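Local coordinates for protein acetylxylan esterase (Geobacillus stearothermophilus, PDB 5BN1) that removes acetyl side groups from the xylose backbone of xylan and xylo-oligosaccharides, working as a doughnut-shaped homooctamer of the GDSL lipolytic enzyme family, at residues A115-R118 with S119-E123; K181-P185 with A186-W190. The protein carries 1 engineered substitution. All blocks are in the same frame, centred on the assembly; numbering follows the deposited sequence.

Interaction 1 (115-123) and interaction 2 (181-190) are both local contacts within a continuous piece of chain; interaction 1 closes well before interaction 2 opens along the chain, and the two do not touch: their centres are 33 Å apart and their nearest atoms about 22 Å. They lie on opposite sides of the chain's centre. Interaction 1 is part of helix 110-124, away from the inferred active site, and no other subunit reaches it. Interaction 2 is a turn-rich loop that leads straight into the probable charge-relay residues; the side chain of Ala189 comes within about 4 Å of that of Asp191 and about 5 Å of that of His194. Two neighbouring subunits of the octamer also pack against this loop.

Interaction 1 of 2, residues A115-R118 with S119-E123; sequences ATLR and SLVLE
Arg118 and Leu122 stand one turn apart on helix 110-124, and their side chains meet on its outer surface. Methyl CD1 of Leu122 lies over the centre of one face of the Arg118 guanidinium, 3.7 Å from CZ, and NE, NH1 and NH2 are almost equally near, an apolar methyl-on-plane contact. The arginine reaches this place as an extended chain: CG is anti to the backbone N (chi1 175°) and the methylenes stay straight as far as NE. NE itself forms a salt bridge with Glu164 of helix 146-165, so the guanidinium is held by a charge on the neighbouring helix while the leucine methyl covers one face; a bound imidazole lies about 5 Å from the side chain. With an alanine here, Glu164 would probably be left without its charged mate, and Leu122 CD1 without the plane it rests on.

In the alpha/beta/alpha sandwich of the SGNH hydrolases, helix 110-124 belongs to one of the helical layers flanking the parallel sheet. Its inner side carries Leu117 and Val121, whose CD1 and CG2 approach to 4.3 Å; Leu117 continues onto Val158 and Ile161, and Val121 onto Ile131 and Leu133 of strand 130-134. Thr116 and Leu120 turn to helix 66-78. Regular alpha-helical bonds join the successive turns: Ser119 N to Ala115 O at 3.0 Å, Leu120 N to Thr116 O at 2.9 Å, Val121 N to Leu117 O at 3.0 Å and Leu122 N to Arg118 O at 2.9 Å.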
ATOM      1  N   ALA A 115      12.479 -33.135  27.688  1.00 11.75           N
ATOM      2  CA  ALA A 115      13.327 -32.493  28.678  1.00 13.09           C
ATOM      3  C   ALA A 115      13.167 -31.062  28.819  1.00 13.70           C
ATOM      4  O   ALA A 115      13.169 -30.516  29.934  1.00 15.46           O
ATOM      5  CB  ALA A 115      14.755 -32.759  28.304  1.00 15.40           C
ATOM      6  N   THR A 116      12.891 -30.338  27.674  1.00 13.53           N
ATOM      7  CA  THR A 116      12.756 -28.921  27.724  1.00 12.59           C
ATOM      8  C   THR A 116      11.366 -28.547  28.362  1.00 12.68           C
ATOM      9  O   THR A 116      11.331 -27.678  29.215  1.00 14.53           O
ATOM     10  CB  THR A 116      12.877 -28.317  26.305  1.00 12.72           C
ATOM     11  OG1 THR A 116      14.151 -28.684  25.715  1.00 15.81           O
ATOM     12  CG2 THR A 116      12.749 -26.819  26.325  1.00 13.69           C
ATOM     13  N   LEU A 117      10.316 -29.223  27.965  1.00 13.04           N
ATOM     14  CA  LEU A 117       8.993 -28.885  28.479  1.00 13.25           C
ATOM     15  C   LEU A 117       8.989 -29.124  29.997  1.00 15.49           C
ATOM     16  O   LEU A 117       8.509 -28.294  30.748  1.00 16.14           O
ATOM     17  CB  LEU A 117       7.903 -29.662  27.807  1.00 14.69           C
ATOM     18  CG  LEU A 117       6.445 -29.325  28.252  1.00 15.60           C
ATOM     19  CD1 LEU A 117       6.130 -27.844  28.101  1.00 16.90           C
ATOM     20  CD2 LEU A 117       5.471 -30.172  27.490  1.00 17.53           C
ATOM     21  N   ARG A 118       9.545 -30.269  30.338  1.00 15.38           N
ATOM     22  CA  ARG A 118       9.607 -30.656  31.765  1.00 16.58           C
ATOM     23  C   ARG A 118      10.353 -29.597  32.518  1.00 15.15           C
ATOM     24  O   ARG A 118       9.922 -29.193  33.627  1.00 16.47           O
ATOM     25  CB  ARG A 118      10.201 -32.064  31.928  1.00 17.46           C
ATOM     26  CG  ARG A 118      10.387 -32.464  33.398  1.00 20.78           C
ATOM     27  CD  ARG A 118      10.801 -33.909  33.372  1.00 24.28           C
ATOM     28  NE  ARG A 118      11.085 -34.322  34.737  1.00 24.75           N
ATOM     29  CZ  ARG A 118      12.245 -34.119  35.295  1.00 23.04           C
ATOM     30  NH1 ARG A 118      13.311 -33.562  34.766  1.00 25.11           N
ATOM     31  NH2 ARG A 118      12.381 -34.582  36.565  1.00 33.44           N
ATOM     32  N   SER A 119      11.514 -29.164  32.043  1.00 15.79           N
ATOM     33  CA  SER A 119      12.263 -28.185  32.715  1.00 16.62           C
ATOM     34  C   SER A 119      11.592 -26.855  32.857  1.00 17.94           C
ATOM     35  O   SER A 119      11.631 -26.181  33.928  1.00 19.42           O
ATOM     36  CB  SER A 119      13.587 -27.946  32.019  1.00 21.07           C
ATOM     37  OG  SER A 119      14.343 -26.940  32.626  1.00 30.62           O
ATOM     38  N   LEU A 120      10.877 -26.428  31.822  1.00 15.55           N
ATOM     39  CA  LEU A 120      10.144 -25.188  31.878  1.00 17.19           C
ATOM     40  C   LEU A 120       9.044 -25.306  32.969  1.00 15.81           C
ATOM     41  O   LEU A 120       8.799 -24.305  33.656  1.00 18.10           O
ATOM     42  CB  LEU A 120       9.505 -24.856  30.490  1.00 17.07           C
ATOM     43  CG  LEU A 120      10.579 -24.401  29.525  1.00 16.02           C
ATOM     44  CD1 LEU A 120       9.903 -24.240  28.140  1.00 18.95           C
ATOM     45  CD2 LEU A 120      11.333 -23.159  29.802  1.00 18.36           C
ATOM     46  N   VAL A 121       8.340 -26.376  33.035  1.00 15.68           N
ATOM     47  CA  VAL A 121       7.236 -26.554  33.986  1.00 16.23           C
ATOM     48  C   VAL A 121       7.800 -26.536  35.393  1.00 19.18           C
ATOM     49  O   VAL A 121       7.307 -25.853  36.259  1.00 18.53           O
ATOM     50  CB  VAL A 121       6.412 -27.736  33.734  1.00 17.36           C
ATOM     51  CG1 VAL A 121       5.384 -27.954  34.784  1.00 19.21           C
ATOM     52  CG2 VAL A 121       5.705 -27.609  32.338  1.00 16.56           C
ATOM     53  N   LEU A 122       8.892 -27.291  35.589  1.00 17.65           N
ATOM     54  CA  LEU A 122       9.428 -27.310  36.969  1.00 17.87           C
ATOM     55  C   LEU A 122      10.003 -26.049  37.380  1.00 17.35           C
ATOM     56  O   LEU A 122       9.897 -25.724  38.641  1.00 21.57           O
ATOM     57  CB  LEU A 122      10.526 -28.466  37.020  1.00 18.28           C
ATOM     58  CG  LEU A 122      10.094 -29.866  36.910  1.00 20.54           C
ATOM     59  CD1 LEU A 122      11.315 -30.841  36.773  1.00 21.39           C
ATOM     60  CD2 LEU A 122       9.175 -30.253  38.063  1.00 24.21           C
ATOM     61  N   GLU A 123      10.616 -25.262  36.535  1.00 18.97           N
ATOM     62  CA  GLU A 123      11.190 -23.956  36.853  1.00 20.82           C
ATOM     63  C   GLU A 123      10.051 -22.963  37.209  1.00 25.38           C
ATOM     64  O   GLU A 123      10.192 -22.053  38.047  1.00 23.52           O
ATOM     65  CB  GLU A 123      12.020 -23.404  35.652  1.00 24.86           C
ATOM     66  CG  GLU A 123      12.412 -21.940  35.713  1.00 35.13           C
ATOM     67  CD  GLU A 123      12.958 -21.356  34.398  1.00 45.72           C
ATOM     68  OE1 GLU A 123      13.243 -22.118  33.403  1.00 41.19           O
ATOM     69  OE2 GLU A 123      13.088 -20.108  34.402  1.00 49.70           O
TER

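Interaction 2 of 2, residues K181-P185 with A186-W190; sequences KTLYP and AALAW
Pro185 and Ala186 form the bend of this loop, while Leu183, just before it, packs on Ala187 and Leu188. The carbonyl oxygen of Pro185 is gripped twice: Ala189 N donates in the carbonyl plane at 2.8 Å, while Leu188 N, 2.9 Å from the same Pro185 O, comes from well above that plane. One residue earlier, Ala187 N bonds to Tyr184 O at 3.0 Å. The result is two overlapping type I beta turns, 184-187 and 185-188, with an alpha-type bond closing over the second. Pro185, which has no N-H to offer, takes the second position of the first turn.

Ala186 meets Tyr184 at the ring's rim: its CB lies in the plane of the ring, 3.8 Å from CD2. Tyr184 CG is anti to its own backbone N (chi1 -173°), which swings the ring back beside the carbonyl carbon and so toward the alanine. Pro185 CD covers one face of the same ring near its rim, and the hydroxyl is held by Asp145 and Tyr138 of a neighbouring subunit.

Across the bend Leu183 makes apolar contacts. Its CB approaches CB of Ala187 at 4.2 Å, and its CD1 rests 4.0 Å from Leu188 CG, the two leucine side chains crossing at about a right angle.

Residues 181-190 lie in the loop that joins helix 172-180 to helix 197-211, just ahead of the Asp-x-x-His block of the SGNH family in the same loop, Asp191 to His194, inferred to supply the charge relay. Leu188 packs back on Phe176 and Val179 of helix 172-180, and Pro185 on its Leu180, fastening the bend to the end of that helix.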
ATOM      1  N   LYS A 181     -15.434 -37.478  14.517  1.00 16.01           N
ATOM      2  CA  LYS A 181     -16.398 -38.544  14.241  1.00 18.53           C
ATOM      3  C   LYS A 181     -17.410 -38.143  13.205  1.00 21.23           C
ATOM      4  O   LYS A 181     -18.017 -39.043  12.565  1.00 20.82           O
ATOM      5  CB  LYS A 181     -17.106 -38.957  15.509  1.00 19.69           C
ATOM      6  CG  LYS A 181     -16.117 -39.584  16.495  1.00 24.25           C
ATOM      7  CD  LYS A 181     -16.861 -40.074  17.753  1.00 32.12           C
ATOM      8  CE  LYS A 181     -15.928 -40.478  18.858  1.00 43.02           C
ATOM      9  NZ  LYS A 181     -16.671 -40.488  20.156  1.00 52.02           N
ATOM     10  N   THR A 182     -17.620 -36.838  13.004  1.00 18.30           N
ATOM     11  CA  THR A 182     -18.594 -36.280  12.134  1.00 17.45           C
ATOM     12  C   THR A 182     -17.980 -35.631  10.891  1.00 19.44           C
ATOM     13  O   THR A 182     -18.439 -35.851   9.797  1.00 20.78           O
ATOM     14  CB  THR A 182     -19.436 -35.280  12.867  1.00 18.66           C
ATOM     15  OG1 THR A 182     -20.129 -35.928  13.953  1.00 21.81           O
ATOM     16  CG2 THR A 182     -20.488 -34.568  11.996  1.00 19.90           C
ATOM     17  N   LEU A 183     -16.957 -34.818  11.075  1.00 15.92           N
ATOM     18  CA  LEU A 183     -16.426 -33.977  10.053  1.00 15.53           C
ATOM     19  C   LEU A 183     -15.053 -34.506   9.566  1.00 15.13           C
ATOM     20  O   LEU A 183     -14.266 -35.007  10.351  1.00 16.42           O
ATOM     21  CB  LEU A 183     -16.147 -32.563  10.503  1.00 16.06           C
ATOM     22  CG  LEU A 183     -17.359 -31.745  11.041  1.00 17.70           C
ATOM     23  CD1 LEU A 183     -16.891 -30.347  11.534  1.00 18.48           C
ATOM     24  CD2 LEU A 183     -18.360 -31.662   9.945  1.00 20.15           C
ATOM     25  N   TYR A 184     -14.860 -34.430   8.255  1.00 12.49           N
ATOM     26  CA  TYR A 184     -13.550 -34.674   7.651  1.00 12.84           C
ATOM     27  C   TYR A 184     -12.670 -33.501   8.059  1.00 12.52           C
ATOM     28  O   TYR A 184     -13.068 -32.350   8.176  1.00 13.51           O
ATOM     29  CB  TYR A 184     -13.706 -34.711   6.110  1.00 13.40           C
ATOM     30  CG  TYR A 184     -12.429 -35.125   5.411  1.00 13.07           C
ATOM     31  CD1 TYR A 184     -11.984 -36.437   5.328  1.00 12.91           C
ATOM     32  CD2 TYR A 184     -11.645 -34.143   4.820  1.00 13.30           C
ATOM     33  CE1 TYR A 184     -10.775 -36.752   4.722  1.00 15.03           C
ATOM     34  CE2 TYR A 184     -10.469 -34.467   4.200  1.00 13.44           C
ATOM     35  CZ  TYR A 184     -10.017 -35.761   4.120  1.00 12.62           C
ATOM     36  OH  TYR A 184      -8.823 -35.991   3.495  1.00 12.07           O
ATOM     37  N   PRO A 185     -11.331 -33.753   8.192  1.00 11.89           N
ATOM     38  CA  PRO A 185     -10.498 -32.639   8.684  1.00 11.84           C
ATOM     39  C   PRO A 185     -10.564 -31.295   7.906  1.00 11.99           C
ATOM     40  O   PRO A 185     -10.501 -30.251   8.521  1.00 12.68           O
ATOM     41  CB  PRO A 185      -9.120 -33.304   8.613  1.00 12.80           C
ATOM     42  CG  PRO A 185      -9.308 -34.729   8.928  1.00 14.73           C
ATOM     43  CD  PRO A 185     -10.579 -35.033   8.136  1.00 13.79           C
ATOM     44  N   ALA A 186     -10.635 -31.377   6.591  1.00 12.67           N
ATOM     45  CA  ALA A 186     -10.652 -30.156   5.788  1.00 12.97           C
ATOM     46  C   ALA A 186     -11.815 -29.225   6.117  1.00 12.04           C
ATOM     47  O   ALA A 186     -11.740 -28.058   5.863  1.00 12.56           O
ATOM     48  CB  ALA A 186     -10.735 -30.521   4.349  1.00 12.78           C
ATOM     49  N   ALA A 187     -12.875 -29.770   6.730  1.00 13.13           N
ATOM     50  CA  ALA A 187     -13.992 -28.934   7.203  1.00 11.68           C
ATOM     51  C   ALA A 187     -13.623 -28.022   8.371  1.00 13.95           C
ATOM     52  O   ALA A 187     -14.283 -26.982   8.587  1.00 14.17           O
ATOM     53  CB  ALA A 187     -15.204 -29.780   7.504  1.00 13.62           C
ATOM     54  N   LEU A 188     -12.583 -28.397   9.118  1.00 11.85           N
ATOM     55  CA  LEU A 188     -12.061 -27.617  10.202  1.00 12.07           C
ATOM     56  C   LEU A 188     -10.732 -26.919   9.860  1.00 12.45           C
ATOM     57  O   LEU A 188     -10.450 -25.810  10.366  1.00 14.24           O
ATOM     58  CB  LEU A 188     -11.806 -28.518  11.420  1.00 12.99           C
ATOM     59  CG  LEU A 188     -13.083 -29.099  12.074  1.00 13.78           C
ATOM     60  CD1 LEU A 188     -12.628 -30.211  13.040  1.00 18.30           C
ATOM     61  CD2 LEU A 188     -13.799 -27.986  12.788  1.00 18.61           C
ATOM     62  N   ALA A 189      -9.864 -27.548   9.058  1.00 12.08           N
ATOM     63  CA  ALA A 189      -8.556 -27.040   8.767  1.00 12.62           C
ATOM     64  C   ALA A 189      -7.988 -27.706   7.530  1.00 12.30           C
ATOM     65  O   ALA A 189      -7.682 -28.906   7.485  1.00 12.47           O
ATOM     66  CB  ALA A 189      -7.557 -27.255   9.939  1.00 14.27           C
ATOM     67  N   TRP A 190      -7.863 -26.927   6.449  1.00 12.38           N
ATOM     68  CA  TRP A 190      -7.257 -27.443   5.261  1.00 11.21           C
ATOM     69  C   TRP A 190      -5.871 -28.087   5.532  1.00 12.46           C
ATOM     70  O   TRP A 190      -5.603 -29.122   4.919  1.00 12.21           O
ATOM     71  CB  TRP A 190      -7.079 -26.407   4.178  1.00 13.22           C
ATOM     72  CG  TRP A 190      -8.276 -26.131   3.306  1.00 13.08           C
ATOM     73  CD1 TRP A 190      -9.531 -26.600   3.431  1.00 14.54           C
ATOM     74  CD2 TRP A 190      -8.242 -25.275   2.138  1.00 14.59           C
ATOM     75  NE1 TRP A 190     -10.308 -26.089   2.367  1.00 14.77           N
ATOM     76  CE2 TRP A 190      -9.534 -25.314   1.581  1.00 15.60           C
ATOM     77  CE3 TRP A 190      -7.250 -24.553   1.515  1.00 15.13           C
ATOM     78  CZ2 TRP A 190      -9.841 -24.598   0.417  1.00 17.28           C
ATOM     79  CZ3 TRP A 190      -7.589 -23.771   0.327  1.00 18.07           C
ATOM     80  CH2 TRP A 190      -8.840 -23.888  -0.190  1.00 16.62           C
TER